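Local coordinates for uncharacterized protein (Streptococcus pneumoniae, PDB 3LFT) that probably serves as the substrate-binding protein of an ABC transporter and holds L-tryptophan in the cleft between its two lobes, at residues A[16-20]-A[68-72]; A[71-75]-A[96-100]; A[86-92]-A[109-115]. All blocks are in the same frame, centred on the assembly; numbering follows the deposited sequence.

Interaction 1: residues A[16-20]-A[68-72]; sequences LDLIY and GIATP. With TRP (tryptophan), chain C.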
ATOM      1  N   LEU A  16       0.082  -3.765  -6.387  1.00  4.54           N
ATOM      2  CA  LEU A  16      -1.340  -4.065  -6.527  1.00  5.14           C
ATOM      3  C   LEU A  16      -1.582  -5.252  -7.446  1.00  5.19           C
ATOM      4  O   LEU A  16      -2.490  -6.052  -7.191  1.00  5.78           O
ATOM      5  CB  LEU A  16      -2.171  -2.852  -6.963  1.00  5.08           C
ATOM      6  CG  LEU A  16      -2.075  -1.588  -6.095  1.00  5.46           C
ATOM      7  CD1 LEU A  16      -3.163  -0.602  -6.490  1.00  6.24           C
ATOM      8  CD2 LEU A  16      -2.149  -1.848  -4.588  1.00  6.30           C
ATOM      9  N   ASP A  17      -0.797  -5.369  -8.508  1.00  5.57           N
ATOM     10  CA  ASP A  17      -0.910  -6.531  -9.388  1.00  5.40           C
ATOM     11  C   ASP A  17      -0.652  -7.832  -8.624  1.00  5.53           C
ATOM     12  O   ASP A  17      -1.348  -8.825  -8.829  1.00  5.46           O
ATOM     13  CB  ASP A  17       0.079  -6.431 -10.546  1.00  5.98           C
ATOM     14  CG  ASP A  17      -0.216  -5.291 -11.501  1.00  7.91           C
ATOM     15  OD1 ASP A  17      -1.361  -4.832 -11.617  1.00  9.04           O
ATOM     16  OD2 ASP A  17       0.723  -4.923 -12.236  1.00  9.35           O
ATOM     17  N   LEU A  18       0.330  -7.821  -7.721  1.00  5.48           N
ATOM     18  CA  LEU A  18       0.655  -9.001  -6.921  1.00  5.46           C
ATOM     19  C   LEU A  18      -0.442  -9.312  -5.891  1.00  5.45           C
ATOM     20  O   LEU A  18      -0.776 -10.492  -5.678  1.00  5.52           O
ATOM     21  CB  LEU A  18       2.033  -8.849  -6.271  1.00  5.89           C
ATOM     22  CG  LEU A  18       2.600 -10.050  -5.523  1.00  6.57           C
ATOM     23  CD1 LEU A  18       2.572 -11.366  -6.315  1.00  7.13           C
ATOM     24  CD2 LEU A  18       4.025  -9.713  -5.101  1.00  7.74           C
ATOM     25  N   ILE A  19      -1.022  -8.278  -5.285  1.00  5.29           N
ATOM     26  CA  ILE A  19      -2.191  -8.474  -4.436  1.00  5.38           C
ATOM     27  C   ILE A  19      -3.323  -9.147  -5.221  1.00  5.82           C
ATOM     28  O   ILE A  19      -3.932 -10.110  -4.729  1.00  6.17           O
ATOM     29  CB  ILE A  19      -2.640  -7.147  -3.803  1.00  5.02           C
ATOM     30  CG1 ILE A  19      -1.559  -6.678  -2.822  1.00  6.39           C
ATOM     31  CG2 ILE A  19      -4.004  -7.298  -3.114  1.00  6.94           C
ATOM     32  CD1 ILE A  19      -1.775  -5.246  -2.387  1.00  6.79           C
ATOM     33  N   TYR A  20      -3.596  -8.675  -6.437  1.00  5.52           N
ATOM     34  CA  TYR A  20      -4.655  -9.284  -7.219  1.00  5.80           C
ATOM     35  C   TYR A  20      -4.343 -10.753  -7.547  1.00  5.53           C
ATOM     36  O   TYR A  20      -5.240 -11.606  -7.497  1.00  5.13           O
ATOM     37  CB  TYR A  20      -4.990  -8.459  -8.477  1.00  6.38           C
ATOM     38  CG  TYR A  20      -6.144  -9.026  -9.286  1.00  6.51           C
ATOM     39  CD1 TYR A  20      -6.014  -9.250 -10.658  1.00  8.94           C
ATOM     40  CD2 TYR A  20      -7.345  -9.362  -8.668  1.00  7.82           C
ATOM     41  CE1 TYR A  20      -7.084  -9.770 -11.396  1.00 10.05           C
ATOM     42  CE2 TYR A  20      -8.402  -9.898  -9.398  1.00  9.33           C
ATOM     43  CZ  TYR A  20      -8.256 -10.094 -10.739  1.00 10.34           C
ATOM     44  OH  TYR A  20      -9.317 -10.619 -11.451  1.00 11.47           O
ATOM     45  N   GLY A  68     -12.281  -3.794  -3.420  1.00  5.37           N
ATOM     46  CA  GLY A  68     -11.499  -2.618  -3.776  1.00  5.65           C
ATOM     47  C   GLY A  68     -10.050  -2.805  -3.395  1.00  5.42           C
ATOM     48  O   GLY A  68      -9.725  -2.949  -2.209  1.00  6.21           O
ATOM     49  N   ILE A  69      -9.183  -2.824  -4.404  1.00  5.22           N
ATOM     50  CA  ILE A  69      -7.731  -2.940  -4.178  1.00  5.94           C
ATOM     51  C   ILE A  69      -7.152  -1.540  -4.085  1.00  6.05           C
ATOM     52  O   ILE A  69      -7.168  -0.794  -5.070  1.00  6.28           O
ATOM     53  CB  ILE A  69      -7.008  -3.753  -5.301  1.00  5.41           C
ATOM     54  CG1 ILE A  69      -7.728  -5.082  -5.561  1.00  6.28           C
ATOM     55  CG2 ILE A  69      -5.543  -3.980  -4.885  1.00  7.57           C
ATOM     56  CD1 ILE A  69      -7.096  -5.947  -6.680  1.00  6.65           C
ATOM     57  N   ALA A  70      -6.689  -1.218  -2.869  1.00  5.88           N
ATOM     58  CA  ALA A  70      -6.163   0.092  -2.437  1.00  5.82           C
ATOM     59  C   ALA A  70      -7.292   1.000  -1.961  1.00  5.68           C
ATOM     60  O   ALA A  70      -8.452   0.872  -2.381  1.00  5.56           O
ATOM     61  CB  ALA A  70      -5.278   0.780  -3.519  1.00  6.34           C
ATOM     62  N   THR A  71      -6.941   1.907  -1.069  1.00  5.51           N
ATOM     63  CA  THR A  71      -7.889   2.755  -0.368  1.00  5.59           C
ATOM     64  C   THR A  71      -8.846   3.536  -1.297  1.00  5.75           C
ATOM     65  O   THR A  71     -10.049   3.486  -1.073  1.00  5.91           O
ATOM     66  CB  THR A  71      -7.147   3.664   0.659  1.00  5.27           C
ATOM     67  OG1 THR A  71      -6.641   2.846   1.710  1.00  5.35           O
ATOM     68  CG2 THR A  71      -8.067   4.710   1.270  1.00  6.20           C
ATOM     69  N   PRO A  72      -8.337   4.187  -2.359  1.00  6.04           N
ATOM     70  CA  PRO A  72      -9.317   4.930  -3.182  1.00  6.30           C
ATOM     71  C   PRO A  72     -10.349   4.031  -3.860  1.00  6.51           C
ATOM     72  O   PRO A  72     -11.484   4.464  -4.086  1.00  6.08           O
ATOM     73  CB  PRO A  72      -8.446   5.633  -4.216  1.00  7.57           C
ATOM     74  CG  PRO A  72      -7.109   5.788  -3.499  1.00  8.40           C
ATOM     75  CD  PRO A  72      -6.947   4.485  -2.752  1.00  7.09           C
TER
HETATM   76  N   TRP C   1      -2.266  -0.017   1.331  1.00  8.29           N
HETATM   77  CA  TRP C   1      -2.436   0.932   0.192  1.00  8.97           C
HETATM   78  C   TRP C   1      -3.684   1.732   0.376  1.00  8.94           C
HETATM   79  O   TRP C   1      -4.213   2.289  -0.590  1.00  8.77           O
HETATM   80  CB  TRP C   1      -2.448   0.154  -1.134  1.00  8.71           C
HETATM   81  CG  TRP C   1      -1.154  -0.588  -1.354  1.00  7.83           C
HETATM   82  CD1 TRP C   1      -0.899  -1.942  -1.136  1.00  8.47           C
HETATM   83  CD2 TRP C   1       0.110  -0.003  -1.813  1.00  8.23           C
HETATM   84  NE1 TRP C   1       0.414  -2.218  -1.436  1.00  8.55           N
HETATM   85  CE2 TRP C   1       1.061  -1.118  -1.823  1.00  8.59           C
HETATM   86  CE3 TRP C   1       0.477   1.279  -2.151  1.00  8.21           C
HETATM   87  CZ2 TRP C   1       2.364  -0.860  -2.210  1.00  8.72           C
HETATM   88  CZ3 TRP C   1       1.796   1.505  -2.529  1.00  9.20           C
HETATM   89  CH2 TRP C   1       2.714   0.436  -2.559  1.00  8.94           C
HETATM   90  OXT TRP C   1      -4.179   1.829   1.508  1.00  8.45           O
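Oxygen OXT of the bound tryptophan is gripped twice, by the hydroxyl of Thr71, OG1 to OXT 2.7 Å, and by Thr92 N. The other carboxylate oxygen receives an almost straight bond from the backbone, Thr71 N to O of the ligand at 2.8 Å with 176° at the hydrogen. Ala70 is the N-cap of helix 71-80, so the carboxylate sits at the positive end of that helix, which would be expected to favour its charge. Between the segments themselves the contact is entirely apolar. Leu16 CD1 meets Ala70 CB at 3.9 Å. Ile69 rests CG2 against both Leu16 CD2 and Ile19 CG2, while its extended arm, with CG1 anti to the carbonyl carbon (chi1 -50°), carries CD1 to Tyr20 CB at 3.7 Å. Tyr20 stacks its ring on Phe41. Leu16 CD2 lies over the indole face, 3.6 Å from ligand CG, and Ile19 CD1 comes from the same side to the five-membered ring's rim, 3.6 Å from ligand CD1. Helix 14-29 therefore covers one face of the ligand ring while the strand-to-helix turn holds its acid end, as in the cleft of a periplasmic-binding-protein fold, where ligands bind at the C-terminal ends of parallel strands.

Interaction 2: residues A[71-75]-A[96-100]; sequences TPAAQ and GANLV. With TRP (tryptophan), chain C.
Gln75 reaches across to the 96-100 loop with its amide nitrogen, NE2 to Ala97 O at 3.0 Å. The bond is nearly straight, 164° at the hydrogen, and well aimed at both ends: the acceptor lies almost in the plane of the Gln75 amide, and NE2 approaches in the carbonyl plane on a lone pair of Ala97 O. The extended chain beyond CG (chi2 177°) brings the amide this far from the helix. NE2 also bonds to Asp145 OD2, so two acceptors fix the amide's rotation, and the second of them belongs to the other lobe.

The close-packed part lies beside this bond, where Leu99 turns its forked end into helix 71-80. Its CD1 rests on Ala74 CB at 4.0 Å and near Gln75 CG, and its CD2 is 3.8 Å from Ala74 O; the Leu99 and Gln75 side chains cross at about a right angle. Behind it Leu99 also touches Met88 of strand 86-89. The loop is thus wedged against the helix on one face of the parallel sheet, within a crossover from strand 86-89 to strand 110-115 that has no helix of its own. Toward the ligand the packing thins to a single methyl pair, Thr71 CG2 against Ala97 CB at 4.0 Å, although Thr71 is itself a pocket residue. Gly96 and Asn98 are exposed, the Asn98 amide directed off the helix, while Gly96 N bonds to Asp93 OD1.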
ATOM      1  N   THR A  71      -6.941   1.907  -1.069  1.00  5.51           N
ATOM      2  CA  THR A  71      -7.889   2.755  -0.368  1.00  5.59           C
ATOM      3  C   THR A  71      -8.846   3.536  -1.297  1.00  5.75           C
ATOM      4  O   THR A  71     -10.049   3.486  -1.073  1.00  5.91           O
ATOM      5  CB  THR A  71      -7.147   3.664   0.659  1.00  5.27           C
ATOM      6  OG1 THR A  71      -6.641   2.846   1.710  1.00  5.35           O
ATOM      7  CG2 THR A  71      -8.067   4.710   1.270  1.00  6.20           C
ATOM      8  N   PRO A  72      -8.337   4.187  -2.359  1.00  6.04           N
ATOM      9  CA  PRO A  72      -9.317   4.930  -3.182  1.00  6.30           C
ATOM     10  C   PRO A  72     -10.349   4.031  -3.860  1.00  6.51           C
ATOM     11  O   PRO A  72     -11.484   4.464  -4.086  1.00  6.08           O
ATOM     12  CB  PRO A  72      -8.446   5.633  -4.216  1.00  7.57           C
ATOM     13  CG  PRO A  72      -7.109   5.788  -3.499  1.00  8.40           C
ATOM     14  CD  PRO A  72      -6.947   4.485  -2.752  1.00  7.09           C
ATOM     15  N   ALA A  73      -9.975   2.798  -4.196  1.00  5.51           N
ATOM     16  CA  ALA A  73     -10.930   1.876  -4.802  1.00  5.86           C
ATOM     17  C   ALA A  73     -11.971   1.410  -3.798  1.00  5.49           C
ATOM     18  O   ALA A  73     -13.157   1.405  -4.097  1.00  6.01           O
ATOM     19  CB  ALA A  73     -10.233   0.699  -5.438  1.00  6.31           C
ATOM     20  N   ALA A  74     -11.540   1.027  -2.599  1.00  5.05           N
ATOM     21  CA  ALA A  74     -12.485   0.623  -1.572  1.00  5.52           C
ATOM     22  C   ALA A  74     -13.399   1.788  -1.201  1.00  4.90           C
ATOM     23  O   ALA A  74     -14.584   1.573  -1.004  1.00  5.38           O
ATOM     24  CB  ALA A  74     -11.751   0.100  -0.336  1.00  5.54           C
ATOM     25  N   GLN A  75     -12.860   3.006  -1.116  1.00  5.29           N
ATOM     26  CA  GLN A  75     -13.681   4.181  -0.819  1.00  4.74           C
ATOM     27  C   GLN A  75     -14.708   4.444  -1.927  1.00  5.17           C
ATOM     28  O   GLN A  75     -15.851   4.767  -1.638  1.00  5.48           O
ATOM     29  CB  GLN A  75     -12.820   5.410  -0.574  1.00  4.37           C
ATOM     30  CG  GLN A  75     -12.056   5.365   0.761  1.00  4.94           C
ATOM     31  CD  GLN A  75     -11.158   6.556   0.946  1.00  4.79           C
ATOM     32  OE1 GLN A  75     -10.411   6.919   0.044  1.00  5.75           O
ATOM     33  NE2 GLN A  75     -11.166   7.136   2.140  1.00  5.90           N
ATOM     34  N   GLY A  96      -9.420   5.570   9.571  1.00  5.83           N
ATOM     35  CA  GLY A  96      -9.160   6.908   9.041  1.00  6.63           C
ATOM     36  C   GLY A  96      -9.719   7.117   7.646  1.00  6.23           C
ATOM     37  O   GLY A  96     -10.018   8.262   7.268  1.00  8.08           O
ATOM     38  N   ALA A  97      -9.885   6.035   6.889  1.00  6.54           N
ATOM     39  CA  ALA A  97     -10.497   6.123   5.567  1.00  6.38           C
ATOM     40  C   ALA A  97     -12.015   6.211   5.648  1.00  6.23           C
ATOM     41  O   ALA A  97     -12.679   6.354   4.629  1.00  5.59           O
ATOM     42  CB  ALA A  97     -10.075   4.913   4.717  1.00  7.51           C
ATOM     43  N   ASN A  98     -12.561   6.178   6.869  1.00  5.63           N
ATOM     44  CA  ASN A  98     -14.014   6.187   7.115  1.00  6.34           C
ATOM     45  C   ASN A  98     -14.709   4.974   6.484  1.00  6.23           C
ATOM     46  O   ASN A  98     -15.860   5.070   6.051  1.00  8.90           O
ATOM     47  CB  ASN A  98     -14.648   7.508   6.622  1.00  5.79           C
ATOM     48  CG  ASN A  98     -15.933   7.860   7.352  1.00  6.30           C
ATOM     49  OD1 ASN A  98     -16.826   8.529   6.801  1.00  9.39           O
ATOM     50  ND2 ASN A  98     -16.012   7.482   8.602  1.00  5.94           N
ATOM     51  N   LEU A  99     -14.000   3.842   6.441  1.00  6.10           N
ATOM     52  CA  LEU A  99     -14.520   2.608   5.848  1.00  6.43           C
ATOM     53  C   LEU A  99     -15.138   1.659   6.868  1.00  6.31           C
ATOM     54  O   LEU A  99     -16.079   0.920   6.545  1.00  6.67           O
ATOM     55  CB  LEU A  99     -13.417   1.882   5.056  1.00  6.34           C
ATOM     56  CG  LEU A  99     -13.080   2.535   3.708  1.00  4.69           C
ATOM     57  CD1 LEU A  99     -11.767   1.993   3.146  1.00  7.50           C
ATOM     58  CD2 LEU A  99     -14.199   2.317   2.706  1.00  4.96           C
ATOM     59  N   VAL A 100     -14.606   1.677   8.087  1.00  6.80           N
ATOM     60  CA  VAL A 100     -15.109   0.846   9.186  1.00  6.78           C
ATOM     61  C   VAL A 100     -15.153   1.695  10.436  1.00  6.92           C
ATOM     62  O   VAL A 100     -14.393   2.663  10.550  1.00  8.42           O
ATOM     63  CB  VAL A 100     -14.216  -0.390   9.439  1.00  5.91           C
ATOM     64  CG1 VAL A 100     -14.017  -1.199   8.142  1.00  7.21           C
ATOM     65  CG2 VAL A 100     -12.843   0.009  10.011  1.00  6.70           C
TER
HETATM   66  N   TRP C   1      -2.266  -0.017   1.331  1.00  8.29           N
HETATM   67  CA  TRP C   1      -2.436   0.932   0.192  1.00  8.97           C
HETATM   68  C   TRP C   1      -3.684   1.732   0.376  1.00  8.94           C
HETATM   69  O   TRP C   1      -4.213   2.289  -0.590  1.00  8.77           O
HETATM   70  CB  TRP C   1      -2.448   0.154  -1.134  1.00  8.71           C
HETATM   71  CG  TRP C   1      -1.154  -0.588  -1.354  1.00  7.83           C
HETATM   72  CD1 TRP C   1      -0.899  -1.942  -1.136  1.00  8.47           C
HETATM   73  CD2 TRP C   1       0.110  -0.003  -1.813  1.00  8.23           C
HETATM   74  NE1 TRP C   1       0.414  -2.218  -1.436  1.00  8.55           N
HETATM   75  CE2 TRP C   1       1.061  -1.118  -1.823  1.00  8.59           C
HETATM   76  CE3 TRP C   1       0.477   1.279  -2.151  1.00  8.21           C
HETATM   77  CZ2 TRP C   1       2.364  -0.860  -2.210  1.00  8.72           C
HETATM   78  CZ3 TRP C   1       1.796   1.505  -2.529  1.00  9.20           C
HETATM   79  CH2 TRP C   1       2.714   0.436  -2.559  1.00  8.94           C
HETATM   80  OXT TRP C   1      -4.179   1.829   1.508  1.00  8.45           O

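Interaction 3: residues A[86-92]-A[109-115]; sequences VIMAAIT and NVTGVSD. With TRP (tryptophan), chain C.
Met88, a selenomethionine, crosses Val110 at about a right angle, with CG 3.6 Å from Val110 CG1. A bend at chi3 (-59°) folds its CE back over the neighbouring strand, 3.6 Å from Gly112 N. The absence of a CB at Gly112 leaves room for Met88 O, which lies 3.5 Å from Gly112 CA. On the opposite face of the sheet Ile87 and Thr111 lie side by side and point the same way, their CD1 and CG2 4.1 Å apart; the Thr111 hydroxyl turns to Thr259 O. These side chains ride on two parallel strands, 86-89 and 110-115, whose directions differ by 9° and which are joined by regular bonds such as Met88 N to Thr111 O.

The pattern slips at Ala90, which has a positive phi. Val113 O takes the N-H of Ile91 at 3.1 Å and, weakly, that of Ala90, so the pairing shifts by one residue as the chain leaves the strand. Beyond it Ser114 OG donates to Ile91 O (2.8 Å) in the carbonyl plane. Thr92 OG1 donates to Asp115 O and in turn accepts from the ligand's N at 2.8 Å. Asp115 holds CG between its own N and carbonyl carbon (chi1 52°), bringing OD2 within 2.7 Å of ligand N, which also donates to Ala90 O. Thr92 N bonds to ligand OXT. With a carboxylate, a hydroxyl and a carbonyl around the amino group, the three acceptors match what a protonated amino group would need, consistent with binding a free amino acid.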
ATOM      1  N   VAL A  86     -18.576  -4.961   0.574  1.00  4.62           N
ATOM      2  CA  VAL A  86     -17.378  -4.378   0.004  1.00  4.83           C
ATOM      3  C   VAL A  86     -16.180  -4.942   0.773  1.00  4.69           C
ATOM      4  O   VAL A  86     -16.094  -4.813   1.990  1.00  5.56           O
ATOM      5  CB  VAL A  86     -17.399  -2.855   0.127  1.00  4.58           C
ATOM      6  CG1 VAL A  86     -16.079  -2.244  -0.378  1.00  6.36           C
ATOM      7  CG2 VAL A  86     -18.605  -2.263  -0.634  1.00  5.31           C
ATOM      8  N   ILE A  87     -15.274  -5.584   0.045  1.00  4.77           N
ATOM      9  CA  ILE A  87     -14.100  -6.176   0.665  1.00  5.18           C
ATOM     10  C   ILE A  87     -12.879  -5.321   0.346  1.00  5.21           C
ATOM     11  O   ILE A  87     -12.542  -5.121  -0.828  1.00  6.08           O
ATOM     12  CB  ILE A  87     -13.864  -7.624   0.164  1.00  5.25           C
ATOM     13  CG1 ILE A  87     -15.132  -8.483   0.273  1.00  6.24           C
ATOM     14  CG2 ILE A  87     -12.704  -8.266   0.924  1.00  6.68           C
ATOM     15  CD1 ILE A  87     -15.832  -8.531   1.637  1.00  7.46           C
HETATM   16  N   MSE A  88     -12.232  -4.817   1.391  1.00  5.41           N
HETATM   17  CA  MSE A  88     -11.003  -4.068   1.263  1.00  4.81           C
HETATM   18  C   MSE A  88      -9.828  -5.005   0.999  1.00  4.59           C
HETATM   19  O   MSE A  88      -9.625  -5.973   1.744  1.00  5.85           O
HETATM   20  CB  MSE A  88     -10.702  -3.340   2.573  1.00  5.62           C
HETATM   21  CG  MSE A  88     -11.791  -2.361   3.043  1.00  6.61           C
HETATM   22 SE   MSE A  88     -11.346  -1.500   4.740  1.00 11.42          SE
HETATM   23  CE  MSE A  88     -11.152  -3.058   5.875  1.00 10.09           C
ATOM     24  N   ALA A  89      -9.068  -4.720  -0.067  1.00  4.98           N
ATOM     25  CA  ALA A  89      -7.818  -5.449  -0.311  1.00  5.39           C
ATOM     26  C   ALA A  89      -6.641  -4.501  -0.113  1.00  5.13           C
ATOM     27  O   ALA A  89      -6.296  -3.710  -1.023  1.00  5.77           O
ATOM     28  CB  ALA A  89      -7.812  -6.018  -1.707  1.00  6.03           C
ATOM     29  N   ALA A  90      -6.036  -4.596   1.071  1.00  5.17           N
ATOM     30  CA  ALA A  90      -4.864  -3.797   1.447  1.00  5.37           C
ATOM     31  C   ALA A  90      -5.175  -2.306   1.585  1.00  5.38           C
ATOM     32  O   ALA A  90      -4.668  -1.460   0.841  1.00  6.18           O
ATOM     33  CB  ALA A  90      -3.683  -4.049   0.486  1.00  5.28           C
ATOM     34  N   ILE A  91      -6.006  -1.991   2.585  1.00  5.05           N
ATOM     35  CA  ILE A  91      -6.327  -0.607   2.956  1.00  5.28           C
ATOM     36  C   ILE A  91      -5.533  -0.341   4.239  1.00  4.88           C
ATOM     37  O   ILE A  91      -5.747  -0.981   5.268  1.00  4.93           O
ATOM     38  CB  ILE A  91      -7.845  -0.464   3.203  1.00  5.30           C
ATOM     39  CG1 ILE A  91      -8.605  -0.276   1.876  1.00  5.96           C
ATOM     40  CG2 ILE A  91      -8.158   0.744   4.096  1.00  5.56           C
ATOM     41  CD1 ILE A  91      -8.231  -1.194   0.704  1.00  6.46           C
ATOM     42  N   THR A  92      -4.606   0.611   4.175  1.00  4.78           N
ATOM     43  CA  THR A  92      -3.664   0.814   5.284  1.00  4.90           C
ATOM     44  C   THR A  92      -4.327   1.286   6.580  1.00  5.09           C
ATOM     45  O   THR A  92      -3.955   0.860   7.674  1.00  5.49           O
ATOM     46  CB  THR A  92      -2.516   1.746   4.839  1.00  5.08           C
ATOM     47  OG1 THR A  92      -1.707   1.035   3.898  1.00  4.86           O
ATOM     48  CG2 THR A  92      -1.654   2.276   5.977  1.00  5.02           C
ATOM     49  N   ASN A 109     -21.280  -2.371   5.698  1.00  5.92           N
ATOM     50  CA  ASN A 109     -21.121  -3.352   4.632  1.00  5.33           C
ATOM     51  C   ASN A 109     -19.669  -3.592   4.192  1.00  6.41           C
ATOM     52  O   ASN A 109     -19.424  -4.292   3.222  1.00  6.16           O
ATOM     53  CB  ASN A 109     -21.985  -2.972   3.430  1.00  5.48           C
ATOM     54  CG  ASN A 109     -21.573  -1.654   2.790  1.00  6.08           C
ATOM     55  OD1 ASN A 109     -21.345  -0.651   3.472  1.00  6.32           O
ATOM     56  ND2 ASN A 109     -21.562  -1.631   1.461  1.00  6.02           N
ATOM     57  N   VAL A 110     -18.705  -3.048   4.936  1.00  5.73           N
ATOM     58  CA  VAL A 110     -17.292  -3.101   4.555  1.00  6.01           C
ATOM     59  C   VAL A 110     -16.459  -3.902   5.561  1.00  5.68           C
ATOM     60  O   VAL A 110     -16.529  -3.664   6.754  1.00  6.18           O
ATOM     61  CB  VAL A 110     -16.684  -1.676   4.461  1.00  6.22           C
ATOM     62  CG1 VAL A 110     -15.244  -1.744   3.984  1.00  8.37           C
ATOM     63  CG2 VAL A 110     -17.519  -0.750   3.554  1.00  5.94           C
ATOM     64  N   THR A 111     -15.652  -4.832   5.073  1.00  5.46           N
ATOM     65  CA  THR A 111     -14.611  -5.475   5.898  1.00  5.52           C
ATOM     66  C   THR A 111     -13.425  -5.769   4.994  1.00  5.79           C
ATOM     67  O   THR A 111     -13.454  -5.382   3.826  1.00  6.60           O
ATOM     68  CB  THR A 111     -15.155  -6.727   6.620  1.00  5.48           C
ATOM     69  OG1 THR A 111     -14.145  -7.178   7.527  1.00  6.33           O
ATOM     70  CG2 THR A 111     -15.503  -7.836   5.664  1.00  7.27           C
ATOM     71  N   GLY A 112     -12.398  -6.431   5.520  1.00  5.99           N
ATOM     72  CA  GLY A 112     -11.301  -6.885   4.641  1.00  6.09           C
ATOM     73  C   GLY A 112      -9.947  -6.866   5.297  1.00  5.75           C
ATOM     74  O   GLY A 112      -9.832  -7.061   6.502  1.00  6.18           O
ATOM     75  N   VAL A 113      -8.928  -6.599   4.470  1.00  6.03           N
ATOM     76  CA  VAL A 113      -7.517  -6.753   4.845  1.00  6.36           C
ATOM     77  C   VAL A 113      -6.815  -5.402   4.825  1.00  6.02           C
ATOM     78  O   VAL A 113      -6.971  -4.626   3.877  1.00  6.04           O
ATOM     79  CB  VAL A 113      -6.827  -7.730   3.841  1.00  6.59           C
ATOM     80  CG1 VAL A 113      -5.303  -7.703   4.020  1.00  8.06           C
ATOM     81  CG2 VAL A 113      -7.373  -9.144   4.037  1.00  6.92           C
ATOM     82  N   SER A 114      -6.028  -5.167   5.880  1.00  5.74           N
ATOM     83  CA  SER A 114      -5.348  -3.893   6.078  1.00  5.95           C
ATOM     84  C   SER A 114      -3.851  -4.095   6.240  1.00  5.84           C
ATOM     85  O   SER A 114      -3.429  -4.976   7.014  1.00  6.55           O
ATOM     86  CB  SER A 114      -5.904  -3.230   7.345  1.00  6.22           C
ATOM     87  OG  SER A 114      -5.130  -2.100   7.729  1.00  7.64           O
ATOM     88  N   ASP A 115      -3.053  -3.316   5.491  1.00  5.67           N
ATOM     89  CA  ASP A 115      -1.590  -3.334   5.589  1.00  5.57           C
ATOM     90  C   ASP A 115      -1.096  -2.095   6.331  1.00  5.71           C
ATOM     91  O   ASP A 115      -0.940  -1.006   5.755  1.00  6.65           O
ATOM     92  CB  ASP A 115      -0.964  -3.453   4.177  1.00  6.49           C
ATOM     93  CG  ASP A 115      -1.478  -2.424   3.170  1.00  6.78           C
ATOM     94  OD1 ASP A 115      -2.668  -2.045   3.216  1.00  6.34           O
ATOM     95  OD2 ASP A 115      -0.684  -2.058   2.247  1.00  6.32           O
TER
HETATM   96  N   TRP C   1      -2.266  -0.017   1.331  1.00  8.29           N
HETATM   97  CA  TRP C   1      -2.436   0.932   0.192  1.00  8.97           C
HETATM   98  C   TRP C   1      -3.684   1.732   0.376  1.00  8.94           C
HETATM   99  O   TRP C   1      -4.213   2.289  -0.590  1.00  8.77           O
HETATM  100  CB  TRP C   1      -2.448   0.154  -1.134  1.00  8.71           C
HETATM  101  CG  TRP C   1      -1.154  -0.588  -1.354  1.00  7.83           C
HETATM  102  CD1 TRP C   1      -0.899  -1.942  -1.136  1.00  8.47           C
HETATM  103  CD2 TRP C   1       0.110  -0.003  -1.813  1.00  8.23           C
HETATM  104  NE1 TRP C   1       0.414  -2.218  -1.436  1.00  8.55           N
HETATM  105  CE2 TRP C   1       1.061  -1.118  -1.823  1.00  8.59           C
HETATM  106  CE3 TRP C   1       0.477   1.279  -2.151  1.00  8.21           C
HETATM  107  CZ2 TRP C   1       2.364  -0.860  -2.210  1.00  8.72           C
HETATM  108  CZ3 TRP C   1       1.796   1.505  -2.529  1.00  9.20           C
HETATM  109  CH2 TRP C   1       2.714   0.436  -2.559  1.00  8.94           C
HETATM  110  OXT TRP C   1      -4.179   1.829   1.508  1.00  8.45           O

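In the fold
All three contacts belong to the lobe with the six-stranded parallel sheet, and all are largely buried. Interaction 3 joins two neighbouring strands of that sheet and is rich in backbone bonds; interaction 1 packs a helix on the adjoining strand, 65-69, through apolar groups alone; interaction 2 sets a loop against helix 71-80 with one side-chain bond, and borders exposed loop residues. Interactions 1 and 2 share Thr71 and Pro72. Strands 65-69 and 86-89 join interactions 1 and 3, while Leu99 meets Met88 to join 2 and 3. At the ligand the roles divide: 16-20 covers one face of the indole, 68-72 and 86-92 share the carboxylate, and interaction 3 receives the amino group.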